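Local coordinates for adenylate cyclase-like protein (Chlamydia trachomatis, PDB 4QO6), which serves as a structural protein of the type III secretion system, contributing to its inner membrane ring, this chain being a periplasmic piece of it, at residues A[17-20]-A[26-29]; A[49-54]-A[66-71]; A[80-85]-A[117-122]; A[142-147]-A[187-192]; A[154-159]-A[165-170]. All coordinates share one frame; numbering follows the deposited sequence. Where two conformers were deposited one is given.

Contact 1 (A[17-20]-A[26-29]); sequences HVIQ and RFTF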
# COMPACT_ATOMS: atom_id res chain seq x y z
N HIS A 17 5.72 -13.94 -30.77
CA HIS A 17 5.50 -12.53 -31.15
C HIS A 17 4.22 -12.04 -30.45
O HIS A 17 4.08 -10.90 -30.00
CB HIS A 17 5.38 -12.41 -32.68
CG HIS A 17 4.95 -11.05 -33.15
ND1 HIS A 17 5.80 -9.97 -33.17
CD2 HIS A 17 3.77 -10.62 -33.66
CE1 HIS A 17 5.15 -8.91 -33.62
NE2 HIS A 17 3.92 -9.28 -33.94
N VAL A 18 3.27 -12.94 -30.36
CA VAL A 18 2.04 -12.65 -29.66
C VAL A 18 2.33 -12.66 -28.16
O VAL A 18 2.22 -11.63 -27.50
CB VAL A 18 0.95 -13.63 -30.04
CG1 VAL A 18 -0.35 -13.24 -29.38
CG2 VAL A 18 0.71 -13.66 -31.54
N ILE A 19 2.72 -13.80 -27.60
CA ILE A 19 2.64 -13.93 -26.13
C ILE A 19 3.64 -13.01 -25.38
O ILE A 19 3.33 -12.57 -24.27
CB ILE A 19 2.72 -15.39 -25.67
CG1 ILE A 19 4.09 -15.98 -25.93
CG2 ILE A 19 1.63 -16.21 -26.34
CD1 ILE A 19 4.47 -16.92 -24.83
N GLN A 20 4.73 -12.60 -26.05
CA GLN A 20 5.73 -11.62 -25.51
C GLN A 20 5.13 -10.30 -25.10
O GLN A 20 5.66 -9.60 -24.24
CB GLN A 20 6.85 -11.32 -26.52
CG GLN A 20 6.44 -10.43 -27.70
CD GLN A 20 7.64 -9.90 -28.51
OE1 GLN A 20 8.07 -10.54 -29.47
NE2 GLN A 20 8.20 -8.74 -28.10
N ARG A 26 2.76 -17.97 -20.55
CA ARG A 26 3.49 -19.13 -21.07
C ARG A 26 2.57 -20.04 -21.90
O ARG A 26 1.37 -19.87 -21.90
CB ARG A 26 4.10 -19.93 -19.91
CG ARG A 26 5.01 -19.11 -18.97
CD ARG A 26 6.31 -18.61 -19.67
NE ARG A 26 7.17 -17.88 -18.70
CZ ARG A 26 7.21 -16.57 -18.54
NH1 ARG A 26 6.49 -15.77 -19.31
NH2 ARG A 26 8.03 -16.02 -17.65
N PHE A 27 3.12 -20.99 -22.61
CA PHE A 27 2.32 -21.91 -23.47
C PHE A 27 2.99 -23.24 -23.74
O PHE A 27 4.19 -23.38 -23.60
CB PHE A 27 2.11 -21.29 -24.88
CG PHE A 27 3.37 -21.23 -25.70
CD1 PHE A 27 4.30 -20.24 -25.48
CD2 PHE A 27 3.64 -22.17 -26.69
CE1 PHE A 27 5.50 -20.13 -26.26
CE2 PHE A 27 4.83 -22.10 -27.46
CZ PHE A 27 5.76 -21.09 -27.24
N THR A 28 2.21 -24.15 -24.30
CA THR A 28 2.71 -25.37 -24.92
C THR A 28 1.82 -25.54 -26.12
O THR A 28 0.66 -25.18 -26.06
CB THR A 28 2.63 -26.64 -23.99
OG1 THR A 28 1.27 -26.93 -23.64
CG2 THR A 28 3.43 -26.41 -22.69
N PHE A 29 2.40 -25.99 -27.23
CA PHE A 29 1.68 -26.12 -28.49
C PHE A 29 1.88 -27.55 -28.94
O PHE A 29 3.01 -28.00 -29.11
CB PHE A 29 2.20 -25.15 -29.59
CG PHE A 29 1.57 -25.40 -30.95
CD1 PHE A 29 0.21 -25.13 -31.16
CD2 PHE A 29 2.30 -25.94 -32.01
CE1 PHE A 29 -0.40 -25.40 -32.38
CE2 PHE A 29 1.70 -26.20 -33.25
CZ PHE A 29 0.35 -25.93 -33.42
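I19 of helix 10-19 meets F27 of strand 26-30 with a single methyl: I19 CD1 comes to 3.4 Å from F27 CD1. The methyl arrives at the edge of the phenyl ring, close to its plane, and also lies 3.7 Å from F27 CE1, so it faces that CD1-CE1 side rather than the pi cloud. The two side chains cross at about a right angle. Both take the crowded position: I19 CG1 and F27 CG each sit between their own backbone N and carbonyl carbon (chi1 68° and 70°). From there I19 carries its long branch out toward the strand, with chi2 at 144°, away from a staggered value. The same CD1 stands 4.5 Å from R26 CA, so the backbone just before the ring is grazed too, while R26 CB points away from the helix. F27 is also packed by I15 of helix 10-19 and by L36 and L38 of the adjacent strand 35-39. The contact thus joins the first helix to the edge strand of the sheet, as in the alpha-beta-beta-alpha-beta fold of this PD1 domain, a member of the BON clan.

Contact 2 (A[49-54]-A[66-71]); sequences SELLYK and DNVIDD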
# COMPACT_ATOMS: atom_id res chain seq x y z
N SER A 49 -9.03 -10.77 -23.83
CA SER A 49 -9.67 -10.92 -25.13
C SER A 49 -8.69 -10.59 -26.29
O SER A 49 -8.72 -11.27 -27.30
CB SER A 49 -10.93 -10.05 -25.23
OG SER A 49 -11.95 -10.60 -24.38
N GLU A 50 -7.85 -9.59 -26.12
CA GLU A 50 -6.82 -9.28 -27.11
C GLU A 50 -5.90 -10.49 -27.29
O GLU A 50 -5.61 -10.89 -28.43
CB GLU A 50 -5.96 -8.08 -26.73
CG GLU A 50 -6.43 -6.70 -27.19
CD GLU A 50 -5.69 -5.59 -26.42
OE1 GLU A 50 -4.47 -5.76 -26.16
OE2 GLU A 50 -6.30 -4.56 -26.05
N LEU A 51 -5.46 -11.08 -26.17
CA LEU A 51 -4.54 -12.21 -26.24
C LEU A 51 -5.16 -13.36 -26.99
O LEU A 51 -4.57 -13.85 -27.94
CB LEU A 51 -4.07 -12.64 -24.86
CG LEU A 51 -3.37 -13.97 -24.69
CD1 LEU A 51 -2.09 -14.09 -25.53
CD2 LEU A 51 -3.12 -14.19 -23.19
N LEU A 52 -6.36 -13.76 -26.56
CA LEU A 52 -7.02 -14.92 -27.16
C LEU A 52 -7.34 -14.78 -28.65
O LEU A 52 -7.30 -15.74 -29.39
CB LEU A 52 -8.33 -15.27 -26.47
CG LEU A 52 -8.19 -15.58 -25.00
CD1 LEU A 52 -9.60 -15.50 -24.40
CD2 LEU A 52 -7.52 -16.92 -24.74
N TYR A 53 -7.72 -13.60 -29.06
CA TYR A 53 -8.07 -13.39 -30.46
C TYR A 53 -6.85 -13.27 -31.37
O TYR A 53 -6.96 -13.64 -32.54
CB TYR A 53 -9.04 -12.21 -30.63
CG TYR A 53 -10.44 -12.75 -30.46
CD1 TYR A 53 -10.91 -13.14 -29.20
CD2 TYR A 53 -11.28 -12.97 -31.57
CE1 TYR A 53 -12.17 -13.69 -29.03
CE2 TYR A 53 -12.55 -13.51 -31.41
CZ TYR A 53 -12.98 -13.86 -30.14
OH TYR A 53 -14.22 -14.39 -29.95
N LYS A 54 -5.74 -12.76 -30.85
CA LYS A 54 -4.49 -12.77 -31.61
C LYS A 54 -3.91 -14.14 -31.77
O LYS A 54 -3.40 -14.43 -32.83
CB LYS A 54 -3.45 -11.88 -31.01
CG LYS A 54 -3.83 -10.41 -31.06
CD LYS A 54 -2.70 -9.59 -30.44
CE LYS A 54 -2.78 -8.12 -30.82
NZ LYS A 54 -1.66 -7.43 -30.14
N ASP A 66 -7.42 -22.15 -22.53
CA ASP A 66 -7.12 -20.86 -21.89
C ASP A 66 -7.15 -20.95 -20.38
O ASP A 66 -8.23 -21.07 -19.80
CB ASP A 66 -8.15 -19.82 -22.36
CG ASP A 66 -8.18 -18.60 -21.47
OD1 ASP A 66 -7.21 -18.35 -20.77
OD2 ASP A 66 -9.22 -17.89 -21.44
N ASN A 67 -5.98 -20.88 -19.75
CA ASN A 67 -5.87 -20.91 -18.28
C ASN A 67 -5.19 -19.63 -17.73
O ASN A 67 -4.38 -19.63 -16.79
CB ASN A 67 -5.11 -22.14 -17.90
CG ASN A 67 -5.79 -23.40 -18.38
OD1 ASN A 67 -6.62 -23.96 -17.66
ND2 ASN A 67 -5.43 -23.87 -19.56
N VAL A 68 -5.52 -18.53 -18.36
CA VAL A 68 -4.90 -17.28 -18.02
C VAL A 68 -5.80 -16.58 -16.98
O VAL A 68 -6.98 -16.46 -17.19
CB VAL A 68 -4.78 -16.40 -19.28
CG1 VAL A 68 -4.23 -15.03 -18.91
CG2 VAL A 68 -3.89 -17.04 -20.30
N ILE A 69 -5.20 -16.14 -15.91
CA ILE A 69 -5.83 -15.37 -14.84
C ILE A 69 -6.04 -13.88 -15.20
O ILE A 69 -5.10 -13.18 -15.63
CB ILE A 69 -4.93 -15.43 -13.59
CG1 ILE A 69 -4.62 -16.90 -13.16
CG2 ILE A 69 -5.52 -14.64 -12.46
CD1 ILE A 69 -5.84 -17.82 -13.14
N ASP A 70 -7.26 -13.41 -15.01
CA ASP A 70 -7.60 -12.00 -15.07
C ASP A 70 -7.32 -11.39 -13.68
O ASP A 70 -8.06 -11.57 -12.71
CB ASP A 70 -9.07 -11.90 -15.48
CG ASP A 70 -9.64 -10.49 -15.35
OD1 ASP A 70 -8.95 -9.62 -14.81
OD2 ASP A 70 -10.80 -10.26 -15.81
N ASP A 71 -6.21 -10.71 -13.54
CA ASP A 71 -5.80 -10.21 -12.23
C ASP A 71 -6.82 -9.24 -11.64
O ASP A 71 -6.97 -9.19 -10.41
CB ASP A 71 -4.42 -9.59 -12.30
CG ASP A 71 -3.31 -10.61 -12.47
OD1 ASP A 71 -3.53 -11.82 -12.28
OD2 ASP A 71 -2.17 -10.21 -12.76
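The carboxylate of D66, which lies against L52 of helix 45-56, is gripped through both oxygens. D66 OD1 accepts from V68 N at 2.9 Å, with an N-H...O angle of 164° and the donor nearly in line with the C-O bond; this is an Asx turn on strand 63-70. D66 OD2 forms a salt bridge with K48, one turn before L52 on the same helix. With CG anti to the backbone N (chi1 163°), the acid bends forward over its own strand and reaches the V68 amide. Its flank then receives L52. The two side chains cross at about a right angle, and L52 CD2 touches D66 CG at 3.7 Å, while L52 CD1 lies 3.8 Å from D66 OD2. One helical position earlier, L51 sends CD2 to V68 CG2 at 4.1 Å, a looser methyl-to-methyl touch. That pair goes deeper, since V42 packs on both residues and F22 and L38 help enclose them. Helix and strand belong to a beta-alpha-beta unit with strand 41-42, and the contact is where the helix of that unit packs on its second strand. Beside an ammonium group and an amide N-H, the carboxylate is probably kept ionised, and its two bonds, one to each element, fix its rotation while the two methyls of L52 lie against CB, CG and OD2 on its flank.

Contact 3 (A[80-85]-A[117-122]); sequences ILLSKN and ADYLNL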
# COMPACT_ATOMS: atom_id res chain seq x y z
N ILE A 80 -13.82 -7.09 -2.28
CA ILE A 80 -15.20 -7.33 -1.83
C ILE A 80 -15.14 -8.09 -0.47
O ILE A 80 -15.87 -7.74 0.46
CB ILE A 80 -16.06 -8.06 -2.89
CG1 ILE A 80 -16.38 -7.14 -4.06
CG2 ILE A 80 -17.35 -8.58 -2.29
CD1 ILE A 80 -17.01 -7.88 -5.25
N LEU A 81 -14.27 -9.10 -0.32
CA LEU A 81 -14.23 -9.86 0.96
C LEU A 81 -13.76 -9.00 2.09
O LEU A 81 -14.24 -9.12 3.21
CB LEU A 81 -13.32 -11.06 0.90
CG LEU A 81 -13.72 -12.14 -0.10
CD1 LEU A 81 -12.68 -13.27 -0.14
CD2 LEU A 81 -15.12 -12.64 0.24
N LEU A 82 -12.75 -8.17 1.84
CA LEU A 82 -12.18 -7.37 2.91
C LEU A 82 -13.18 -6.32 3.40
O LEU A 82 -13.23 -6.03 4.60
CB LEU A 82 -10.91 -6.71 2.45
CG LEU A 82 -9.73 -7.64 2.16
CD1 LEU A 82 -8.73 -6.88 1.29
CD2 LEU A 82 -9.08 -8.14 3.45
N SER A 83 -13.99 -5.81 2.46
CA SER A 83 -14.99 -4.74 2.66
C SER A 83 -16.05 -5.16 3.65
O SER A 83 -16.56 -4.37 4.34
CB SER A 83 -15.70 -4.37 1.34
OG SER A 83 -16.76 -5.32 0.93
N LYS A 84 -16.39 -6.44 3.65
CA LYS A 84 -17.38 -7.04 4.53
C LYS A 84 -16.83 -7.42 5.89
O LYS A 84 -17.55 -7.90 6.74
CB LYS A 84 -17.89 -8.31 3.86
CG LYS A 84 -18.84 -8.00 2.73
CD LYS A 84 -19.20 -9.19 1.86
CE LYS A 84 -20.31 -8.79 0.88
NZ LYS A 84 -20.19 -7.39 0.33
N ASN A 85 -15.53 -7.25 6.07
CA ASN A 85 -14.88 -7.61 7.32
C ASN A 85 -14.58 -6.37 8.19
O ASN A 85 -13.73 -5.57 7.86
CB ASN A 85 -13.59 -8.34 6.97
CG ASN A 85 -13.06 -9.12 8.12
OD1 ASN A 85 -12.49 -8.55 9.07
ND2 ASN A 85 -13.23 -10.43 8.06
N ALA A 117 -2.88 -11.71 7.97
CA ALA A 117 -2.05 -12.72 7.31
C ALA A 117 -2.75 -14.09 7.33
O ALA A 117 -2.82 -14.77 6.28
CB ALA A 117 -0.70 -12.81 7.99
N ASP A 118 -3.30 -14.46 8.51
CA ASP A 118 -4.16 -15.65 8.64
C ASP A 118 -5.31 -15.60 7.66
O ASP A 118 -5.62 -16.58 7.00
CB ASP A 118 -4.83 -15.76 10.02
CG ASP A 118 -3.85 -15.88 11.17
OD1 ASP A 118 -2.68 -16.29 10.92
OD2 ASP A 118 -4.30 -15.57 12.33
N TYR A 119 -6.02 -14.47 7.65
CA TYR A 119 -7.16 -14.31 6.77
C TYR A 119 -6.76 -14.57 5.29
O TYR A 119 -7.41 -15.34 4.56
CB TYR A 119 -7.74 -12.92 6.97
CG TYR A 119 -9.00 -12.72 6.25
CD1 TYR A 119 -10.20 -13.21 6.75
CD2 TYR A 119 -9.02 -12.06 5.03
CE1 TYR A 119 -11.39 -13.06 6.05
CE2 TYR A 119 -10.21 -11.92 4.32
CZ TYR A 119 -11.38 -12.41 4.83
OH TYR A 119 -12.53 -12.26 4.10
N LEU A 120 -5.67 -13.93 4.84
CA LEU A 120 -5.22 -14.01 3.44
C LEU A 120 -4.77 -15.43 3.14
O LEU A 120 -4.92 -15.94 2.01
CB LEU A 120 -4.06 -13.06 3.21
CG LEU A 120 -4.39 -11.56 3.23
CD1 LEU A 120 -3.14 -10.73 3.33
CD2 LEU A 120 -5.17 -11.15 1.99
N ASN A 121 -4.24 -16.09 4.19
CA ASN A 121 -3.91 -17.52 4.10
C ASN A 121 -5.05 -18.41 3.73
O ASN A 121 -4.85 -19.34 2.97
CB ASN A 121 -3.34 -18.07 5.40
CG ASN A 121 -1.89 -18.40 5.26
OD1 ASN A 121 -1.49 -19.35 4.55
ND2 ASN A 121 -1.07 -17.60 5.92
N LEU A 122 -6.21 -18.12 4.30
CA LEU A 122 -7.42 -18.90 4.08
C LEU A 122 -8.18 -18.52 2.80
O LEU A 122 -8.90 -19.33 2.28
CB LEU A 122 -8.31 -18.74 5.31
CG LEU A 122 -7.83 -19.51 6.55
CD1 LEU A 122 -8.69 -19.13 7.74
CD2 LEU A 122 -7.87 -21.02 6.32
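The two helices of the PD2 domain, 71-83 and 110-123, meet here through one aromatic side chain, Y119, which reaches across to L81, L82 and N85. Y119 buries 91 Å² of its surface against segment 80-85, about half of the 189 Å² hidden on both sides together. Its CG is anti to the backbone N (chi1 -173°), which extends the phenol away from its own helix toward segment 80-85. At the far end, Y119 OH rests 3.5 Å from L81 CB, a contact with carbon. The ring sides are approached obliquely: L82 CD2 lies 4.0 Å from Y119 CE2, and N85 ND2 is 3.8 Å from Y119 CE1. N85 comes from the opposite direction to the tyrosine, its amide plane turned 64° against the ring plane. The residue sits just past the helix end, where N85 N still bonds to L82 O at 3.0 Å, and this last turn brings the amide round to Y119. On the same turn S83 OG donates to I80 O at 2.6 Å. Two more rings touch Y119: H123 stacks with it, and F88 meets it with planes at about 50°, while L82 also packs on F88 and I91. Two helices lying side by side on a small mixed sheet are what the alpha-beta-beta-alpha-beta order of this BON-clan domain produces.

Contact 4 (A[142-147]-A[187-192]); sequences KALAGH and QDIAGI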
# COMPACT_ATOMS: atom_id res chain seq x y z
N LYS A 142 5.88 4.64 17.62
CA LYS A 142 7.31 4.46 18.10
C LYS A 142 8.31 5.27 17.22
O LYS A 142 9.18 5.98 17.70
CB LYS A 142 7.68 2.96 18.15
CG LYS A 142 9.17 2.58 17.98
CD LYS A 142 10.01 2.64 19.28
CE LYS A 142 11.38 1.92 19.19
NZ LYS A 142 12.52 2.79 18.77
N ALA A 143 8.16 5.24 15.93
CA ALA A 143 9.12 6.00 15.12
C ALA A 143 9.02 7.49 15.47
O ALA A 143 10.04 8.12 15.71
CB ALA A 143 8.92 5.77 13.65
N LEU A 144 7.79 8.03 15.52
CA LEU A 144 7.52 9.44 15.80
C LEU A 144 8.00 9.86 17.20
O LEU A 144 8.63 10.85 17.35
CB LEU A 144 6.00 9.71 15.71
CG LEU A 144 5.27 9.58 14.34
CD1 LEU A 144 3.76 9.54 14.48
CD2 LEU A 144 5.67 10.69 13.38
N ALA A 145 7.57 9.12 18.21
CA ALA A 145 7.94 9.32 19.56
C ALA A 145 9.46 9.26 19.70
O ALA A 145 10.01 10.10 20.38
CB ALA A 145 7.29 8.27 20.44
N GLY A 146 10.14 8.33 19.04
CA GLY A 146 11.60 8.32 19.04
C GLY A 146 12.26 9.53 18.38
O GLY A 146 13.28 10.01 18.88
N HIS A 147 11.74 10.02 17.26
CA HIS A 147 12.22 11.29 16.69
C HIS A 147 12.03 12.49 17.66
O HIS A 147 12.88 13.36 17.75
CB HIS A 147 11.47 11.61 15.41
CG HIS A 147 11.80 10.70 14.27
ND1 HIS A 147 11.14 9.51 14.04
CD2 HIS A 147 12.72 10.82 13.28
CE1 HIS A 147 11.66 8.93 12.97
NE2 HIS A 147 12.62 9.70 12.50
N GLN A 187 6.87 14.85 8.98
CA GLN A 187 6.09 14.72 7.75
C GLN A 187 6.71 13.78 6.72
O GLN A 187 6.01 13.20 5.90
CB GLN A 187 5.88 16.07 7.09
CG GLN A 187 5.06 17.07 7.89
CD GLN A 187 4.51 18.19 7.02
OE1 GLN A 187 4.99 18.43 5.92
NE2 GLN A 187 3.48 18.88 7.53
N ASP A 188 8.03 13.64 6.73
CA ASP A 188 8.75 12.86 5.75
C ASP A 188 9.09 11.47 6.29
O ASP A 188 10.22 11.03 6.18
CB ASP A 188 10.00 13.65 5.29
CG ASP A 188 9.62 14.92 4.52
OD1 ASP A 188 8.98 14.79 3.46
OD2 ASP A 188 9.94 16.06 4.95
N ILE A 189 8.10 10.78 6.84
CA ILE A 189 8.25 9.43 7.42
C ILE A 189 7.17 8.45 6.93
O ILE A 189 6.01 8.80 6.84
CB ILE A 189 8.09 9.49 8.96
CG1 ILE A 189 9.38 10.00 9.60
CG2 ILE A 189 7.69 8.13 9.55
CD1 ILE A 189 9.29 10.08 11.11
N ALA A 190 7.58 7.21 6.64
CA ALA A 190 6.69 6.06 6.47
C ALA A 190 5.34 6.39 5.84
O ALA A 190 5.30 6.97 4.75
CB ALA A 190 6.51 5.32 7.81
N GLY A 191 4.25 6.02 6.50
CA GLY A 191 2.91 6.28 5.96
C GLY A 191 2.20 7.48 6.58
O GLY A 191 1.05 7.36 6.98
N ILE A 192 2.89 8.62 6.64
CA ILE A 192 2.33 9.84 7.20
C ILE A 192 1.85 10.77 6.12
O ILE A 192 2.66 11.24 5.32
CB ILE A 192 3.38 10.55 8.09
CG1 ILE A 192 3.54 9.75 9.38
CG2 ILE A 192 2.93 11.96 8.41
CD1 ILE A 192 4.66 10.25 10.24
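The imidazole of H147 has I189 over one face: in the conformer described, I189 CD1 stands 3.2 Å above the ring plane, offset toward the rim. In the BON domain this is helix 137-150 meeting the loop that leads from helix 176-187 to strand 194-202. The methyl is 3.5 Å from the ring centroid and 26° off the normal, the geometry of a CH-pi contact, though H147 was deposited in two conformers and the contact is to that extent doubtful. At the ring's edge, in plane, lie A143 C and L144 N of its own helix, one turn back. This comes from CG being anti to the carbonyl carbon (chi1 -70°), which swings the ring back along the helix. H147 ND1 would donate to A143 O, but the modelled separation is too short to be trusted. L186 of helix 176-187 packs on H147 as well.

I189 and I192 are brought together by a beta turn across A190 and G191, in which I192 N bonds to I189 O at 3.1 Å. Both isoleucines then send their CD1 methyls to the helix. L144 is shared between them, with L144 CD2 at 4.3 Å from I189 CD1 in an ordinary apolar touch. F160 adds to the packing on L144 and I192, and G191 O bonds to the hydroxyl of Y106, a residue of strand 100-107. L144 and I192 reach toward each other tip to tip, and there the fit is tight: L144 CD2 to I192 CD1 is modelled at 3.3 Å.

Contact 5 (A[154-159]-A[165-170]); sequences ANVHVS and AVLTGY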
# COMPACT_ATOMS: atom_id res chain seq x y z
N ALA A 154 10.50 15.38 24.46
CA ALA A 154 9.88 14.21 25.08
C ALA A 154 8.60 14.20 25.97
O ALA A 154 8.02 13.13 26.03
CB ALA A 154 10.97 13.44 25.83
N ASN A 155 8.05 15.22 26.67
CA ASN A 155 7.78 16.60 26.31
C ASN A 155 6.48 16.63 25.40
O ASN A 155 5.35 16.62 25.92
CB ASN A 155 9.02 17.29 25.75
CG ASN A 155 8.96 18.79 25.85
OD1 ASN A 155 7.99 19.35 26.35
ND2 ASN A 155 10.00 19.46 25.34
N VAL A 156 6.63 16.63 24.07
CA VAL A 156 5.53 16.52 23.11
C VAL A 156 5.07 15.09 22.87
O VAL A 156 5.90 14.16 22.67
CB VAL A 156 5.97 17.11 21.77
CG1 VAL A 156 4.87 17.00 20.70
CG2 VAL A 156 6.41 18.54 21.99
N HIS A 157 3.75 14.91 22.87
CA HIS A 157 3.12 13.61 22.77
C HIS A 157 2.49 13.44 21.41
O HIS A 157 2.09 14.40 20.81
CB HIS A 157 2.11 13.42 23.90
CG HIS A 157 2.77 13.30 25.24
ND1 HIS A 157 3.37 14.37 25.87
CD2 HIS A 157 2.99 12.22 26.03
CE1 HIS A 157 3.90 13.96 27.01
NE2 HIS A 157 3.69 12.66 27.12
N VAL A 158 2.43 12.22 20.92
CA VAL A 158 1.90 12.00 19.56
C VAL A 158 0.87 10.87 19.53
O VAL A 158 0.99 9.88 20.26
CB VAL A 158 3.04 11.76 18.55
CG1 VAL A 158 3.82 10.49 18.88
CG2 VAL A 158 2.49 11.70 17.14
N SER A 159 -0.19 11.07 18.75
CA SER A 159 -1.05 9.95 18.34
C SER A 159 -1.03 9.81 16.83
O SER A 159 -0.76 10.76 16.10
CB SER A 159 -2.47 10.07 18.89
OG SER A 159 -3.21 11.07 18.22
N ALA A 165 -0.96 12.13 11.96
CA ALA A 165 -0.24 12.38 13.22
C ALA A 165 -0.77 13.63 13.98
O ALA A 165 -0.74 14.73 13.42
CB ALA A 165 1.23 12.61 12.90
N VAL A 166 -1.13 13.45 15.25
CA VAL A 166 -1.58 14.55 16.12
C VAL A 166 -0.57 14.83 17.27
O VAL A 166 -0.23 13.94 18.06
CB VAL A 166 -2.98 14.29 16.76
CG1 VAL A 166 -3.45 15.50 17.53
CG2 VAL A 166 -4.08 13.98 15.73
N LEU A 167 -0.13 16.08 17.35
CA LEU A 167 0.80 16.53 18.38
C LEU A 167 0.13 17.43 19.42
O LEU A 167 -0.58 18.39 19.09
CB LEU A 167 1.94 17.30 17.73
CG LEU A 167 2.60 16.58 16.57
CD1 LEU A 167 3.56 17.53 15.89
CD2 LEU A 167 3.30 15.30 17.03
N THR A 168 0.42 17.14 20.68
CA THR A 168 -0.03 17.94 21.80
C THR A 168 1.09 18.10 22.82
O THR A 168 2.04 17.33 22.84
CB THR A 168 -1.14 17.21 22.52
OG1 THR A 168 -0.71 15.86 22.76
CG2 THR A 168 -2.42 17.22 21.66
N GLY A 169 0.95 19.07 23.71
CA GLY A 169 1.93 19.28 24.75
C GLY A 169 2.31 20.72 24.75
O GLY A 169 1.55 21.57 24.26
N TYR A 170 3.48 20.99 25.32
CA TYR A 170 3.97 22.36 25.52
C TYR A 170 5.44 22.47 25.14
O TYR A 170 6.19 21.59 25.43
CB TYR A 170 3.83 22.74 26.98
CG TYR A 170 2.44 22.68 27.56
CD1 TYR A 170 1.59 23.79 27.49
CD2 TYR A 170 2.01 21.57 28.23
CE1 TYR A 170 0.32 23.76 28.05
CE2 TYR A 170 0.75 21.51 28.78
CZ TYR A 170 -0.09 22.59 28.70
OH TYR A 170 -1.35 22.49 29.26
O HOH W 1 3.99 18.62 27.45
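V158 and L167 stand side by side on one face of an antiparallel hairpin, both pointing the same way, with V158 CG2 3.7 Å from L167 CD2. They form a non-hydrogen-bonded pair. V156 reaches the same leucine obliquely, its CG1 lying 4.2 Å from L167 CB. H157 and S159 project from the other face together with their cross-strand partners T168 and V166. With chi1 at 73°, S159 OG is held between its own backbone N and carbonyl carbon, a position that sets it 3.5 Å from V166 CB. H157 CB is 3.9 Å from T168 OG1, while the imidazole itself turns away. Each of these two facing pairs is closed by two backbone bonds; the shortest runs from V166 N to S159 O at 2.8 Å. V156 and G169 still face each other with CA atoms 4.8 Å apart; one residue further a water links the chains, donating to N155 O at 2.9 Å and accepting from Y170 N at 3.2 Å. Strand 164-172 is the middle one of the three, bonded on its far side to strand 194-202. The V158 and L167 face lies under the helices: L144 and L148 of helix 137-150 reach V158 and V156, while F179 and V183 of helix 176-187 cover V156 and L167.

From the N terminus, contact 1 closes the short turn between the first helix and the first strand. Contact 2 follows in series, spanning the helix-to-strand half of a beta-alpha-beta unit on the same sheet; the two touch where V18 CG1 meets K54 CB at 3.8 Å. Helix 71-83 continues directly from strand 63-70 into contact 3, which pairs the helices of the PD2 domain about 27 Å away, centre to centre. In the BON domain, contact 4 spans a long loop, and the hairpin of contact 5 falls wholly within it. L144 bridges them, packing on V158 and A165. Centres of contacts 1 and 5 are about 58 Å apart, marking an extended chain.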